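PDB 3V68: DUF2666 domain-containing protein from Pyrococcus furiosus, which is of unknown biochemical function but belongs to the DUF2666 family and probably binds double-stranded DNA. Local coordinates for residues R4-T9 with A30-R35; E22-E27 with A141-W146; V148-I153 with N171-N176; K177-A182 with V222-R227. All blocks are in the same frame, centred on the assembly; numbering follows the deposited sequence.

Overall arrangement
Contacts 1 and 3 each join a helix to the four-stranded antiparallel sheet, contact 2 joins the turn before helix 26-43 to strand 136-143, and contact 4 joins two helices. Contacts 1 and 4 are buried. Contact 2 lies at the surface, and contact 3 is partly buried. Contact 1 puts the ring of F32 in helix 26-43 against strand 5-12. Contact 2 pairs two aromatic rings with a water bridge. Contact 3 joins the edge strand 146-153 to helix 160-181 through a lysine-threonine hydrogen bond. Contact 4 uses the C-terminal end of the same helix, where a tyrosine of helix 219-231 meets it. Y224 also bonds to V175, which links contacts 3 and 4.

Contact 1: R4-T9 with A30-R35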
# COMPACT_ATOMS: atom_id res chain seq x y z
N ARG A 4 22.49 9.80 10.69
CA ARG A 4 21.42 8.86 11.05
C ARG A 4 20.12 9.55 11.43
O ARG A 4 20.09 10.43 12.29
CB ARG A 4 21.88 7.95 12.19
CG ARG A 4 20.83 6.96 12.66
CD ARG A 4 21.37 6.07 13.75
NE ARG A 4 22.37 5.14 13.22
CZ ARG A 4 23.05 4.26 13.95
NH1 ARG A 4 22.85 4.17 15.26
NH2 ARG A 4 23.92 3.45 13.37
N ILE A 5 19.04 9.12 10.78
CA ILE A 5 17.72 9.69 10.98
C ILE A 5 16.67 8.72 10.43
O ILE A 5 16.91 8.03 9.43
CB ILE A 5 17.60 11.08 10.29
CG1 ILE A 5 16.30 11.79 10.70
CG2 ILE A 5 17.74 10.96 8.76
CD1 ILE A 5 16.21 13.25 10.26
N LEU A 6 15.52 8.66 11.09
CA LEU A 6 14.40 7.91 10.57
C LEU A 6 13.14 8.61 11.01
O LEU A 6 12.76 8.53 12.17
CB LEU A 6 14.43 6.47 11.07
CG LEU A 6 13.47 5.46 10.44
CD1 LEU A 6 13.51 5.51 8.91
CD2 LEU A 6 13.79 4.06 10.94
N GLU A 7 12.50 9.33 10.09
CA GLU A 7 11.36 10.15 10.44
C GLU A 7 10.31 10.24 9.34
O GLU A 7 10.62 10.17 8.14
CB GLU A 7 11.79 11.55 10.88
CG GLU A 7 12.46 12.39 9.81
CD GLU A 7 12.61 13.84 10.22
OE1 GLU A 7 12.31 14.72 9.39
OE2 GLU A 7 13.04 14.10 11.37
N PHE A 8 9.06 10.39 9.78
CA PHE A 8 7.95 10.68 8.90
C PHE A 8 7.11 11.78 9.53
O PHE A 8 6.69 11.67 10.68
CB PHE A 8 7.07 9.44 8.67
CG PHE A 8 5.85 9.72 7.86
CD1 PHE A 8 5.94 9.89 6.49
CD2 PHE A 8 4.60 9.85 8.48
CE1 PHE A 8 4.81 10.18 5.73
CE2 PHE A 8 3.46 10.14 7.72
CZ PHE A 8 3.57 10.30 6.34
N THR A 9 6.88 12.85 8.77
CA THR A 9 5.89 13.85 9.17
C THR A 9 5.01 14.20 7.99
O THR A 9 5.44 14.11 6.83
CB THR A 9 6.51 15.16 9.77
OG1 THR A 9 7.24 15.87 8.77
CG2 THR A 9 7.43 14.86 10.95
N ALA A 30 11.45 -1.72 12.07
CA ALA A 30 10.38 -2.45 11.38
C ALA A 30 8.99 -1.96 11.80
O ALA A 30 8.10 -1.84 10.96
CB ALA A 30 10.52 -3.95 11.59
N MET A 31 8.82 -1.66 13.09
CA MET A 31 7.54 -1.15 13.58
C MET A 31 7.24 0.26 13.07
O MET A 31 6.10 0.58 12.75
CB MET A 31 7.49 -1.21 15.11
CG MET A 31 7.37 -2.63 15.65
SD MET A 31 5.93 -3.50 14.99
CE MET A 31 4.60 -2.57 15.76
N PHE A 32 8.28 1.09 12.97
CA PHE A 32 8.16 2.43 12.39
C PHE A 32 7.72 2.34 10.92
O PHE A 32 6.76 3.00 10.51
CB PHE A 32 9.48 3.19 12.50
CG PHE A 32 9.52 4.46 11.68
CD1 PHE A 32 8.94 5.63 12.15
CD2 PHE A 32 10.14 4.47 10.43
CE1 PHE A 32 8.98 6.81 11.38
CE2 PHE A 32 10.18 5.64 9.66
CZ PHE A 32 9.61 6.81 10.14
N LEU A 33 8.41 1.50 10.15
CA LEU A 33 8.09 1.37 8.73
C LEU A 33 6.71 0.77 8.51
O LEU A 33 6.01 1.14 7.56
CB LEU A 33 9.15 0.53 8.01
CG LEU A 33 10.56 1.12 7.90
CD1 LEU A 33 11.50 0.06 7.35
CD2 LEU A 33 10.57 2.38 7.04
N SER A 34 6.32 -0.15 9.40
CA SER A 34 4.99 -0.75 9.40
C SER A 34 3.93 0.32 9.58
O SER A 34 2.97 0.39 8.82
CB SER A 34 4.88 -1.78 10.53
OG SER A 34 5.65 -2.93 10.25
N ARG A 35 4.12 1.16 10.59
CA ARG A 35 3.20 2.26 10.87
C ARG A 35 3.16 3.30 9.74
O ARG A 35 2.09 3.78 9.38
CB ARG A 35 3.50 2.87 12.24
CG ARG A 35 3.06 1.93 13.37
CD ARG A 35 3.62 2.34 14.73
NE ARG A 35 3.31 3.72 15.11
CZ ARG A 35 2.13 4.15 15.54
NH1 ARG A 35 1.10 3.32 15.64
NH2 ARG A 35 1.97 5.42 15.88
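F32 of helix 26-43 points its ring at strand 5-12 and meets L6, E7 and F8. The ring is the centre of the contact. L6 and F32 run past each other in opposite directions, so they touch along their flanks. On the strand side the branch point does the closest work: L6 CG is 3.4 Å from F32 CE2. L6 CD1 lies equally near the same ring carbon, and L6 CD2 is 3.7 Å from F32 CD2. The CD2-CE2 side of the ring is thus held against the branched end of L6, CG and both methyls. The far end of the ring reaches the strand backbone. F32 CZ is 3.6 Å from E7 C, and F8 N lies in the ring plane at the edge. The carbonyl oxygen of L6 sits over one ring face.

F32 has CG anti to its backbone N, chi1 168°, which extends the ring from the helix toward the sheet. F8 adds its CB, 3.9 Å from F32 CZ, but its own ring leads away from the helix segment. E7 points to the other side of the sheet, where its carboxylate makes a salt bridge with R131 and a hydrogen bond with N138. No hydrogen bond crosses between the segments; the ring packs on apolar side chains and on the strand backbone. Segments 5-9 and 30-35 have axes 9.9 Å apart at closest approach, inclined by 22°. This lays the helix nearly along the strand, on one face of the antiparallel sheet of an alpha+beta fold.

Contact 2: E22-E27 with A141-W146; sequences EDFTNE and ARYGSW
F24 and Y143 lie side by side, their ring planes nearly parallel but slid apart. The planes differ by 9° and the centroids are 5.4 Å apart, so there is little overlap. The two side chains pass in opposite directions. F24 CD1 meets Y143 CD1 at 3.7 Å, and F24 CB comes equally close to Y143 CE1. The contact therefore starts at the root of F24 and runs along one side of both rings. Different rotamers bring them together. F24 has CG anti to its own carbonyl carbon (chi1 -72°), whereas Y143 carries CG anti to its backbone N (chi1 -169°). The extended tyrosine reaches far enough for its hydroxyl to approach the backbone of F24.

One water bridges the backbone carbonyl of F24 and the hydroxyl of Y143. It donates to F24 O at 3.0 Å and is 2.6 Å from Y143 OH, lying at the edge of the tyrosine ring in its plane. F24 is the centre of an inverse gamma turn, with T25 N bonded to D23 O at 3.0 Å. T25 then caps helix 26-43, its OG1 accepting from N28 N. Across the gap, Y143 to W146 form a type II' beta turn with G144 in its second position. This makes the tip of the beta hairpin of strands 136-143 and 146-153. Within it W146 folds back, and A141 CB lies over one face of the indole toward the rim. R4 completes the setting: its guanidinium makes a cation-pi contact with F24, and its side chain also touches Y143.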
# COMPACT_ATOMS: atom_id res chain seq x y z
N GLU A 22 14.33 6.77 17.59
CA GLU A 22 15.49 7.29 18.31
C GLU A 22 16.32 6.15 18.90
O GLU A 22 17.52 6.29 19.12
CB GLU A 22 15.05 8.27 19.40
CG GLU A 22 14.57 9.60 18.83
CD GLU A 22 13.98 10.52 19.87
OE1 GLU A 22 14.41 10.46 21.04
OE2 GLU A 22 13.09 11.33 19.51
N ASP A 23 15.66 5.02 19.15
CA ASP A 23 16.31 3.81 19.62
C ASP A 23 16.36 2.83 18.44
O ASP A 23 15.36 2.16 18.16
CB ASP A 23 15.55 3.22 20.81
CG ASP A 23 16.32 2.11 21.52
OD1 ASP A 23 17.41 1.72 21.07
OD2 ASP A 23 15.81 1.62 22.55
N PHE A 24 17.51 2.76 17.78
CA PHE A 24 17.64 2.08 16.49
C PHE A 24 17.89 0.57 16.59
O PHE A 24 19.01 0.09 16.33
CB PHE A 24 18.71 2.76 15.62
CG PHE A 24 18.28 4.09 15.08
CD1 PHE A 24 17.71 4.18 13.81
CD2 PHE A 24 18.43 5.25 15.83
CE1 PHE A 24 17.31 5.41 13.29
CE2 PHE A 24 18.02 6.49 15.32
CZ PHE A 24 17.46 6.56 14.06
N THR A 25 16.85 -0.16 16.94
CA THR A 25 16.85 -1.62 16.88
C THR A 25 16.06 -2.05 15.65
O THR A 25 15.23 -1.28 15.15
CB THR A 25 16.18 -2.25 18.13
OG1 THR A 25 14.81 -1.84 18.19
CG2 THR A 25 16.89 -1.83 19.42
N ASN A 26 16.31 -3.26 15.16
CA ASN A 26 15.54 -3.80 14.04
C ASN A 26 14.04 -3.82 14.33
O ASN A 26 13.24 -3.51 13.44
CB ASN A 26 16.01 -5.19 13.65
CG ASN A 26 17.36 -5.18 12.96
OD1 ASN A 26 17.71 -4.22 12.26
ND2 ASN A 26 18.12 -6.25 13.14
N GLU A 27 13.67 -4.17 15.56
CA GLU A 27 12.27 -4.17 15.98
C GLU A 27 11.64 -2.78 15.84
O GLU A 27 10.56 -2.65 15.26
CB GLU A 27 12.12 -4.67 17.43
CG GLU A 27 10.67 -4.85 17.87
CD GLU A 27 10.51 -5.05 19.38
OE1 GLU A 27 11.39 -4.62 20.16
OE2 GLU A 27 9.49 -5.64 19.78
N ALA A 141 15.06 8.96 5.69
CA ALA A 141 15.74 7.82 6.29
C ALA A 141 17.21 7.82 5.94
O ALA A 141 17.58 7.90 4.77
CB ALA A 141 15.08 6.52 5.83
N ARG A 142 18.05 7.74 6.97
CA ARG A 142 19.45 7.39 6.79
C ARG A 142 19.89 6.45 7.90
O ARG A 142 19.86 6.81 9.09
CB ARG A 142 20.35 8.63 6.74
CG ARG A 142 21.73 8.35 6.13
CD ARG A 142 22.73 7.84 7.17
NE ARG A 142 23.93 7.27 6.55
CZ ARG A 142 25.09 7.08 7.17
NH1 ARG A 142 25.24 7.43 8.45
NH2 ARG A 142 26.12 6.56 6.51
N TYR A 143 20.28 5.24 7.51
CA TYR A 143 20.73 4.23 8.46
C TYR A 143 21.69 3.29 7.75
O TYR A 143 21.31 2.59 6.81
CB TYR A 143 19.54 3.46 9.04
CG TYR A 143 19.91 2.58 10.21
CD1 TYR A 143 20.30 3.13 11.43
CD2 TYR A 143 19.88 1.19 10.10
CE1 TYR A 143 20.65 2.33 12.50
CE2 TYR A 143 20.23 0.38 11.18
CZ TYR A 143 20.62 0.95 12.37
OH TYR A 143 20.97 0.17 13.45
N GLY A 144 22.94 3.28 8.21
CA GLY A 144 24.00 2.55 7.52
C GLY A 144 24.17 3.11 6.12
O GLY A 144 24.25 4.32 5.93
N SER A 145 24.19 2.21 5.14
CA SER A 145 24.31 2.61 3.74
C SER A 145 22.95 2.93 3.10
O SER A 145 22.89 3.34 1.94
CB SER A 145 25.04 1.54 2.93
OG SER A 145 24.35 0.30 2.98
N TRP A 146 21.88 2.74 3.86
CA TRP A 146 20.52 2.96 3.37
C TRP A 146 20.07 4.41 3.57
O TRP A 146 19.96 4.90 4.70
CB TRP A 146 19.54 2.00 4.07
CG TRP A 146 18.09 2.21 3.72
CD1 TRP A 146 17.53 2.15 2.47
CD2 TRP A 146 17.01 2.47 4.63
NE1 TRP A 146 16.17 2.38 2.55
CE2 TRP A 146 15.83 2.59 3.86
CE3 TRP A 146 16.93 2.64 6.02
CZ2 TRP A 146 14.58 2.85 4.44
CZ3 TRP A 146 15.69 2.90 6.59
CH2 TRP A 146 14.53 3.00 5.80
O HOH W 1 21.75 1.03 15.74

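Contact 3: V148-I153 with N171-N176; sequences VVKRMI and NETAVN
K150 swings CG anti to its carbonyl carbon, chi1 -72°, then runs fully extended through its remaining torsions and so brings its ammonium to the hydroxyl of T173. T173 has a similar first torsion, chi1 -71°. That sets OG1 beside its backbone N and CG2 anti to it. OG1 takes the lysine and also lies near V148 CG1, while CG2 packs on the valine. OG1 accepts a hydrogen bond of 2.7 Å from K150 NZ. The methylene next to the ammonium is close as well, with K150 CE 3.4 Å from T173 OG1. The two side chains cross obliquely, and the lysine meets the threonine at its oxygen branch.

V148 and T173 meet tip to tip: V148 CG2 is 4.1 Å from T173 CG2, and V148 CG1 is 4.1 Å from T173 OG1. The valine adds van der Waals contact. V148 and K150 alternate with V149 and R151 along the strand, so they share the sheet face that looks at the helix. This is how helix 160-181 packs on strand 146-153, an edge strand of the antiparallel sheet, after the chain turns back from it.

K150 NZ has a second hydrogen bond, to S169 OG one helical turn before T173, so two hydroxyls of the same helix hold the ammonium. E172 OE1 is 5.5 Å from K150 NZ; the opposite charges do not touch but may help to stabilise the lysine. On the other face of the strand, V149 CG1 lies over the centre of the R151 guanidinium, 3.3 Å above its plane.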
# COMPACT_ATOMS: atom_id res chain seq x y z
N VAL A 148 17.01 7.16 2.07
CA VAL A 148 15.82 7.49 1.28
C VAL A 148 15.30 8.85 1.72
O VAL A 148 15.09 9.10 2.91
CB VAL A 148 14.69 6.43 1.44
CG1 VAL A 148 13.38 6.93 0.82
CG2 VAL A 148 15.09 5.11 0.82
N VAL A 149 15.11 9.74 0.76
CA VAL A 149 14.48 11.03 1.04
C VAL A 149 13.33 11.19 0.06
O VAL A 149 13.54 11.34 -1.14
CB VAL A 149 15.49 12.19 0.93
CG1 VAL A 149 14.79 13.53 1.06
CG2 VAL A 149 16.58 12.05 1.98
N LYS A 150 12.11 11.14 0.60
CA LYS A 150 10.91 11.29 -0.21
C LYS A 150 10.03 12.34 0.44
O LYS A 150 9.30 12.07 1.40
CB LYS A 150 10.19 9.94 -0.37
CG LYS A 150 10.93 8.97 -1.29
CD LYS A 150 10.28 7.60 -1.40
CE LYS A 150 11.05 6.73 -2.39
NZ LYS A 150 10.40 5.40 -2.64
N ARG A 151 10.14 13.57 -0.07
CA ARG A 151 9.44 14.69 0.53
C ARG A 151 9.07 15.77 -0.48
O ARG A 151 9.66 15.86 -1.56
CB ARG A 151 10.25 15.28 1.69
CG ARG A 151 11.59 15.85 1.30
CD ARG A 151 12.47 16.09 2.52
NE ARG A 151 13.80 16.56 2.13
CZ ARG A 151 14.90 16.44 2.87
NH1 ARG A 151 14.85 15.85 4.06
NH2 ARG A 151 16.05 16.91 2.41
N MET A 152 8.07 16.56 -0.13
CA MET A 152 7.73 17.76 -0.88
C MET A 152 6.86 18.71 -0.08
O MET A 152 6.14 18.30 0.83
CB MET A 152 7.07 17.43 -2.23
CG MET A 152 5.68 16.86 -2.12
SD MET A 152 5.03 16.42 -3.74
CE MET A 152 3.65 15.45 -3.20
N ILE A 153 6.95 19.99 -0.44
CA ILE A 153 6.07 21.02 0.08
C ILE A 153 4.75 20.96 -0.68
O ILE A 153 4.74 20.73 -1.89
CB ILE A 153 6.72 22.43 -0.09
CG1 ILE A 153 8.12 22.49 0.55
CG2 ILE A 153 5.80 23.55 0.40
CD1 ILE A 153 8.20 22.03 2.01
N ASN A 171 5.15 4.22 0.65
CA ASN A 171 4.65 2.90 1.01
C ASN A 171 5.52 1.80 0.42
O ASN A 171 5.84 0.83 1.10
CB ASN A 171 3.20 2.73 0.54
CG ASN A 171 2.61 1.40 0.96
OD1 ASN A 171 2.17 0.60 0.12
ND2 ASN A 171 2.59 1.16 2.26
N GLU A 172 5.92 1.97 -0.83
CA GLU A 172 6.79 1.00 -1.50
C GLU A 172 8.12 0.85 -0.79
O GLU A 172 8.61 -0.26 -0.62
CB GLU A 172 6.97 1.36 -2.97
CG GLU A 172 5.73 1.03 -3.79
CD GLU A 172 5.68 1.75 -5.12
OE1 GLU A 172 6.46 2.71 -5.32
OE2 GLU A 172 4.84 1.35 -5.96
N THR A 173 8.69 1.96 -0.34
CA THR A 173 9.94 1.91 0.43
C THR A 173 9.74 1.11 1.71
O THR A 173 10.56 0.24 2.04
CB THR A 173 10.44 3.33 0.77
OG1 THR A 173 10.92 3.95 -0.43
CG2 THR A 173 11.56 3.30 1.81
N ALA A 174 8.65 1.40 2.42
CA ALA A 174 8.36 0.70 3.66
C ALA A 174 8.21 -0.80 3.45
O ALA A 174 8.83 -1.58 4.15
CB ALA A 174 7.12 1.28 4.33
N VAL A 175 7.41 -1.18 2.46
CA VAL A 175 7.19 -2.59 2.13
C VAL A 175 8.49 -3.27 1.71
O VAL A 175 8.78 -4.40 2.14
CB VAL A 175 6.09 -2.75 1.05
CG1 VAL A 175 5.94 -4.21 0.62
CG2 VAL A 175 4.76 -2.25 1.57
N ASN A 176 9.30 -2.59 0.91
CA ASN A 176 10.59 -3.14 0.48
C ASN A 176 11.54 -3.37 1.65
O ASN A 176 12.23 -4.39 1.72
CB ASN A 176 11.24 -2.22 -0.57
CG ASN A 176 12.62 -2.70 -0.99
OD1 ASN A 176 12.80 -3.86 -1.37
ND2 ASN A 176 13.60 -1.81 -0.94

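Contact 4: K177-A182 with V222-R227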
# COMPACT_ATOMS: atom_id res chain seq x y z
N LYS A 177 11.57 -2.42 2.58
CA LYS A 177 12.59 -2.43 3.63
C LYS A 177 12.22 -3.21 4.89
O LYS A 177 13.10 -3.65 5.62
CB LYS A 177 13.04 -1.01 3.98
CG LYS A 177 13.78 -0.29 2.84
CD LYS A 177 15.04 -1.04 2.39
CE LYS A 177 16.11 -1.10 3.48
NZ LYS A 177 17.30 -1.88 3.02
N ILE A 178 10.92 -3.37 5.16
CA ILE A 178 10.50 -4.14 6.33
C ILE A 178 11.09 -5.56 6.30
O ILE A 178 11.56 -6.07 7.32
CB ILE A 178 8.96 -4.17 6.51
CG1 ILE A 178 8.44 -2.81 6.97
CG2 ILE A 178 8.53 -5.23 7.54
CD1 ILE A 178 6.95 -2.60 6.74
N LYS A 179 11.08 -6.18 5.12
CA LYS A 179 11.63 -7.53 4.98
C LYS A 179 13.15 -7.61 5.20
O LYS A 179 13.68 -8.68 5.50
CB LYS A 179 11.21 -8.18 3.66
CG LYS A 179 11.11 -7.24 2.48
CD LYS A 179 10.88 -8.02 1.19
CE LYS A 179 10.96 -7.13 -0.03
NZ LYS A 179 12.33 -6.57 -0.26
N ASP A 180 13.85 -6.48 5.06
CA ASP A 180 15.28 -6.41 5.38
C ASP A 180 15.51 -6.30 6.88
O ASP A 180 16.35 -7.02 7.44
CB ASP A 180 15.94 -5.21 4.68
CG ASP A 180 16.01 -5.38 3.16
OD1 ASP A 180 16.00 -6.53 2.68
OD2 ASP A 180 16.09 -4.35 2.46
N PHE A 181 14.77 -5.41 7.53
CA PHE A 181 14.93 -5.20 8.97
C PHE A 181 14.36 -6.34 9.80
O PHE A 181 14.84 -6.60 10.91
CB PHE A 181 14.35 -3.84 9.39
CG PHE A 181 15.17 -2.69 8.92
CD1 PHE A 181 14.78 -1.93 7.82
CD2 PHE A 181 16.37 -2.38 9.54
CE1 PHE A 181 15.56 -0.87 7.37
CE2 PHE A 181 17.16 -1.33 9.10
CZ PHE A 181 16.75 -0.57 8.01
N ALA A 182 13.36 -7.03 9.27
CA ALA A 182 12.78 -8.19 9.95
C ALA A 182 13.33 -9.53 9.45
O ALA A 182 12.84 -10.59 9.85
CB ALA A 182 11.27 -8.14 9.87
N VAL A 222 4.07 -13.17 7.49
CA VAL A 222 2.70 -13.42 6.99
C VAL A 222 2.16 -12.31 6.09
O VAL A 222 1.37 -12.59 5.20
CB VAL A 222 1.69 -13.76 8.12
CG1 VAL A 222 2.13 -15.02 8.87
CG2 VAL A 222 1.48 -12.57 9.06
N ARG A 223 2.59 -11.06 6.31
CA ARG A 223 2.21 -9.95 5.42
C ARG A 223 2.73 -10.16 4.01
O ARG A 223 2.07 -9.79 3.04
CB ARG A 223 2.70 -8.60 5.95
CG ARG A 223 1.73 -7.86 6.86
CD ARG A 223 1.67 -8.52 8.23
NE ARG A 223 0.59 -7.97 9.03
CZ ARG A 223 0.24 -8.40 10.24
NH1 ARG A 223 0.90 -9.41 10.81
NH2 ARG A 223 -0.77 -7.82 10.87
N TYR A 224 3.92 -10.75 3.90
CA TYR A 224 4.52 -11.02 2.60
C TYR A 224 3.92 -12.26 1.96
O TYR A 224 3.73 -12.31 0.74
CB TYR A 224 6.04 -11.08 2.70
CG TYR A 224 6.60 -9.72 3.05
CD1 TYR A 224 6.80 -8.76 2.06
CD2 TYR A 224 6.88 -9.37 4.37
CE1 TYR A 224 7.28 -7.49 2.37
CE2 TYR A 224 7.36 -8.11 4.70
CZ TYR A 224 7.56 -7.19 3.69
OH TYR A 224 8.03 -5.95 4.02
N ALA A 225 3.58 -13.25 2.78
CA ALA A 225 2.87 -14.42 2.29
C ALA A 225 1.50 -14.04 1.75
O ALA A 225 1.11 -14.53 0.69
CB ALA A 225 2.76 -15.48 3.39
N ALA A 226 0.79 -13.15 2.45
CA ALA A 226 -0.49 -12.67 1.94
C ALA A 226 -0.33 -11.95 0.60
O ALA A 226 -1.10 -12.20 -0.33
CB ALA A 226 -1.18 -11.78 2.95
N ARG A 227 0.67 -11.09 0.50
CA ARG A 227 0.93 -10.36 -0.74
C ARG A 227 1.28 -11.31 -1.88
O ARG A 227 0.81 -11.14 -3.00
CB ARG A 227 2.02 -9.32 -0.53
CG ARG A 227 1.50 -8.09 0.19
CD ARG A 227 2.62 -7.25 0.78
NE ARG A 227 2.12 -5.93 1.16
CZ ARG A 227 1.42 -5.68 2.26
NH1 ARG A 227 1.13 -6.66 3.12
NH2 ARG A 227 0.99 -4.45 2.50
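I178 and K179 are the residues of 177-182 that meet Y224, which reaches across from helix 219-231. K177, just before them, points away from that helix. Its NZ forms a salt bridge with D180 OD2 at 2.8 Å, reaching the carboxylate on its anti side. K177 also makes a cation-pi contact with W146.

I178 follows and crosses the tyrosine at its hydroxyl end. I178 CB is 3.2 Å from Y224 OH. The CG2 branch lies at the edge of the ring, 4.2 Å from Y224 CE2. K179 comes next and covers one face of the same ring. The two side chains cross at about a right angle. K179 CB sits 4.2 Å from the ring centroid, 25° off the normal, a CH-pi contact displaced toward the rim. The end of the lysine then leads away, and in the conformer described NZ bonds to N176 O. Y224 has CG anti to its carbonyl carbon (chi1 -67°) and sends its ring between the helices; the hydroxyl bonds to V175 O, one turn before K179. An MPD molecule, probably from the crystallisation liquor, lies about 3 Å from the Y224 side chain.

Beyond K179, D180 faces away, and F181 sets its ring edge-to-face with W146. The helix ends there, and A182 is the first residue to leave it.

Around this buried joint, I178 also touches L33 and S34 of helix 26-43 and F220 of helix 219-231. I189 of helix 186-192 packs on Y224, so the tyrosine sits where helices 160-181, 186-192 and 219-231 come together.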